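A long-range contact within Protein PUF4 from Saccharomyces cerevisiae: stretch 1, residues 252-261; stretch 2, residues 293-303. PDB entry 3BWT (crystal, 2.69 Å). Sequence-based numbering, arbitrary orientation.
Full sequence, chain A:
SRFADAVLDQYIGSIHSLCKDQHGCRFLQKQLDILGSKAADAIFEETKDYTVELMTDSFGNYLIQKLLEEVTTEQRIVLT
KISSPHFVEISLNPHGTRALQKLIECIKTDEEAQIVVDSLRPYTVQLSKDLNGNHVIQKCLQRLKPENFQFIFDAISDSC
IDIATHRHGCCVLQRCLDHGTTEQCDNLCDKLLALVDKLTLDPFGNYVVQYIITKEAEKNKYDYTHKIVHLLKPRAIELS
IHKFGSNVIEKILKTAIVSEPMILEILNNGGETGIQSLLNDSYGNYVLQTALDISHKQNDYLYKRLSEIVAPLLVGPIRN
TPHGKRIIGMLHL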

# COMPACT_ATOMS: atom_id res chain seq x y z
N ILE A 252 0.60 -1.99 18.92
CA ILE A 252 -0.09 -1.40 20.06
C ILE A 252 0.89 -1.05 21.20
O ILE A 252 0.81 0.03 21.79
CB ILE A 252 -1.18 -2.35 20.59
CG1 ILE A 252 -2.33 -2.44 19.59
CG2 ILE A 252 -1.69 -1.87 21.93
CD1 ILE A 252 -3.13 -3.72 19.70
N LEU A 253 1.82 -1.96 21.49
CA LEU A 253 2.83 -1.68 22.51
C LEU A 253 3.65 -0.45 22.16
O LEU A 253 4.23 0.18 23.04
CB LEU A 253 3.77 -2.88 22.70
CG LEU A 253 3.21 -4.09 23.43
CD1 LEU A 253 4.29 -5.15 23.58
CD2 LEU A 253 2.66 -3.67 24.79
N LYS A 254 3.70 -0.12 20.88
CA LYS A 254 4.49 1.02 20.41
C LYS A 254 3.62 2.24 20.13
O LYS A 254 4.11 3.26 19.63
CB LYS A 254 5.32 0.63 19.17
CG LYS A 254 6.50 -0.29 19.46
CD LYS A 254 7.30 -0.59 18.20
CE LYS A 254 8.58 -1.35 18.53
NZ LYS A 254 9.50 -1.47 17.34
N THR A 255 2.34 2.15 20.45
CA THR A 255 1.46 3.30 20.35
C THR A 255 1.18 3.88 21.74
O THR A 255 0.34 3.37 22.48
CB THR A 255 0.15 2.92 19.67
OG1 THR A 255 0.45 2.34 18.39
CG2 THR A 255 -0.74 4.16 19.47
N ALA A 256 1.89 4.96 22.06
CA ALA A 256 1.96 5.46 23.44
C ALA A 256 0.65 5.41 24.23
O ALA A 256 0.65 4.94 25.37
CB ALA A 256 2.55 6.86 23.47
N ILE A 257 -0.46 5.87 23.64
CA ILE A 257 -1.71 5.96 24.40
C ILE A 257 -2.39 4.63 24.66
O ILE A 257 -3.38 4.59 25.40
CB ILE A 257 -2.78 6.86 23.73
CG1 ILE A 257 -3.35 6.16 22.50
CG2 ILE A 257 -2.22 8.25 23.43
CD1 ILE A 257 -4.84 6.41 22.28
N VAL A 258 -1.90 3.55 24.06
CA VAL A 258 -2.47 2.24 24.33
C VAL A 258 -1.43 1.26 24.84
O VAL A 258 -1.76 0.13 25.18
CB VAL A 258 -3.21 1.65 23.12
CG1 VAL A 258 -4.55 2.31 22.95
CG2 VAL A 258 -2.37 1.79 21.85
N SER A 259 -0.18 1.71 24.91
CA SER A 259 0.91 0.88 25.43
C SER A 259 0.51 0.18 26.72
O SER A 259 0.52 -1.05 26.81
CB SER A 259 2.16 1.74 25.70
OG SER A 259 2.53 2.52 24.58
N GLU A 260 0.12 0.97 27.71
CA GLU A 260 0.06 0.50 29.08
C GLU A 260 -1.09 -0.47 29.41
O GLU A 260 -0.89 -1.44 30.13
CB GLU A 260 0.19 1.68 30.05
CG GLU A 260 1.48 2.47 29.75
CD GLU A 260 1.83 3.55 30.77
OE1 GLU A 260 1.04 3.77 31.73
OE2 GLU A 260 2.90 4.18 30.60
N PRO A 261 -2.28 -0.23 28.86
CA PRO A 261 -3.33 -1.25 28.99
C PRO A 261 -2.87 -2.63 28.51
O PRO A 261 -3.16 -3.65 29.15
CB PRO A 261 -4.43 -0.73 28.08
CG PRO A 261 -4.27 0.75 28.12
CD PRO A 261 -2.78 1.01 28.24
N ASP A 293 11.10 -2.61 26.96
CA ASP A 293 11.66 -1.39 26.41
C ASP A 293 10.69 -0.23 26.60
O ASP A 293 11.06 0.81 27.14
CB ASP A 293 11.99 -1.57 24.92
CG ASP A 293 12.50 -0.28 24.27
OD1 ASP A 293 13.44 0.34 24.81
OD2 ASP A 293 11.97 0.10 23.21
N ILE A 294 9.45 -0.43 26.18
CA ILE A 294 8.42 0.59 26.36
C ILE A 294 8.23 0.93 27.84
O ILE A 294 8.32 2.09 28.22
CB ILE A 294 7.06 0.17 25.75
CG1 ILE A 294 7.17 0.05 24.23
CG2 ILE A 294 5.96 1.17 26.12
CD1 ILE A 294 7.73 1.29 23.57
N SER A 295 7.98 -0.09 28.66
CA SER A 295 7.69 0.13 30.07
C SER A 295 8.82 0.87 30.81
O SER A 295 8.55 1.71 31.67
CB SER A 295 7.34 -1.18 30.78
OG SER A 295 8.47 -2.03 30.86
N HIS A 296 10.07 0.56 30.46
CA HIS A 296 11.21 1.28 31.02
C HIS A 296 11.15 2.77 30.72
O HIS A 296 11.57 3.60 31.52
CB HIS A 296 12.53 0.74 30.48
CG HIS A 296 13.72 1.54 30.89
ND1 HIS A 296 14.19 1.58 32.19
CD2 HIS A 296 14.55 2.34 30.17
CE1 HIS A 296 15.25 2.36 32.25
NE2 HIS A 296 15.49 2.83 31.04
N LYS A 297 10.64 3.11 29.54
CA LYS A 297 10.57 4.50 29.12
C LYS A 297 9.35 5.22 29.69
O LYS A 297 9.43 6.39 30.08
CB LYS A 297 10.56 4.58 27.59
CG LYS A 297 11.82 4.07 26.94
CD LYS A 297 11.62 3.88 25.44
CE LYS A 297 12.94 3.65 24.71
NZ LYS A 297 12.74 3.46 23.24
N GLN A 298 8.22 4.52 29.75
CA GLN A 298 6.95 5.17 30.05
C GLN A 298 6.48 5.00 31.48
O GLN A 298 5.71 5.82 31.98
CB GLN A 298 5.87 4.66 29.11
CG GLN A 298 6.09 5.04 27.66
CD GLN A 298 5.06 4.42 26.74
OE1 GLN A 298 4.01 3.96 27.19
NE2 GLN A 298 5.36 4.42 25.44
N ASN A 299 6.89 3.93 32.14
CA ASN A 299 6.30 3.61 33.43
C ASN A 299 7.15 2.69 34.32
O ASN A 299 7.17 1.47 34.16
CB ASN A 299 4.91 3.03 33.20
CG ASN A 299 4.09 2.99 34.46
OD1 ASN A 299 4.59 2.63 35.53
ND2 ASN A 299 2.81 3.34 34.35
N ASP A 300 7.86 3.30 35.26
CA ASP A 300 8.76 2.59 36.16
C ASP A 300 8.05 1.50 36.97
O ASP A 300 8.63 0.45 37.25
CB ASP A 300 9.44 3.58 37.10
CG ASP A 300 10.05 4.74 36.35
OD1 ASP A 300 10.99 4.52 35.56
OD2 ASP A 300 9.58 5.89 36.55
N TYR A 301 6.80 1.75 37.34
CA TYR A 301 6.06 0.78 38.11
C TYR A 301 5.81 -0.49 37.30
O TYR A 301 5.85 -1.60 37.82
CB TYR A 301 4.74 1.37 38.62
CG TYR A 301 3.68 0.33 38.86
CD1 TYR A 301 2.76 0.02 37.86
CD2 TYR A 301 3.61 -0.37 40.06
CE1 TYR A 301 1.79 -0.93 38.06
CE2 TYR A 301 2.63 -1.34 40.26
CZ TYR A 301 1.73 -1.61 39.25
OH TYR A 301 0.74 -2.54 39.41
N LEU A 302 5.55 -0.31 36.01
CA LEU A 302 5.30 -1.45 35.13
C LEU A 302 6.60 -2.17 34.78
O LEU A 302 6.65 -3.40 34.73
CB LEU A 302 4.55 -1.00 33.87
CG LEU A 302 3.07 -0.62 34.03
CD1 LEU A 302 2.49 -0.05 32.73
CD2 LEU A 302 2.24 -1.80 34.50
N TYR A 303 7.66 -1.40 34.54
CA TYR A 303 8.96 -1.97 34.19
C TYR A 303 9.53 -2.85 35.30
O TYR A 303 9.97 -3.98 35.06
CB TYR A 303 9.95 -0.85 33.86
CG TYR A 303 11.37 -1.32 33.64
CD1 TYR A 303 11.74 -1.94 32.44
CD2 TYR A 303 12.34 -1.17 34.63
CE1 TYR A 303 13.04 -2.37 32.23
CE2 TYR A 303 13.64 -1.60 34.44
CZ TYR A 303 13.99 -2.20 33.23
OH TYR A 303 15.28 -2.62 33.03

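The two stretches meet where helix 256-261 crosses helix 293-298 at an angle of 107° between their N-to-C directions, with the axes 10.6 Å apart at closest approach. The contact is modest, burying 347 Å² in total, and E260 contributes the largest share.

A single hydrogen bond links the stretches. N299 ND2 donates to E260 OE1 over 3.2 Å, with a nearly straight N-H...O angle of 159°. The same amide also serves its own chain segment: N299 occupies the N-cap position of the helix beginning at D300, and its OD1 accepts from L302 N at 3.1 Å. N299 thus uses its nitrogen to hold the carboxylate and its oxygen to cap the helix, so that the cap and the contact share one side chain.

Q298 brings its side-chain amide close to both polar and carbon atoms of stretch 1. The side chain of Q298 extends alongside A256 and S259, placing OE1 3.3 Å from S259 CB and NE2 4.2 Å from the methyl CB of A256. S259 OG also lies 3.3 Å from Q298 OE1, but it is surrounded by the carbonyl oxygens of L253, T255 and A256, and the geometry does not decide where its proton goes.

Van der Waals packing accounts for the remaining contacts. I294 points toward stretch 1 and packs against L253 and S259: its CG1 approaches L253 O to 3.2 Å, while its CG2 rests 3.9 Å from S259 CB. The aliphatic part of E260 is also used, its CB lying 3.9 Å from L302 CD1, and farther out its OE2 comes within 3.4 Å of Q298 CB. E260 therefore combines apolar packing at its base with the hydrogen bond at its carboxylate.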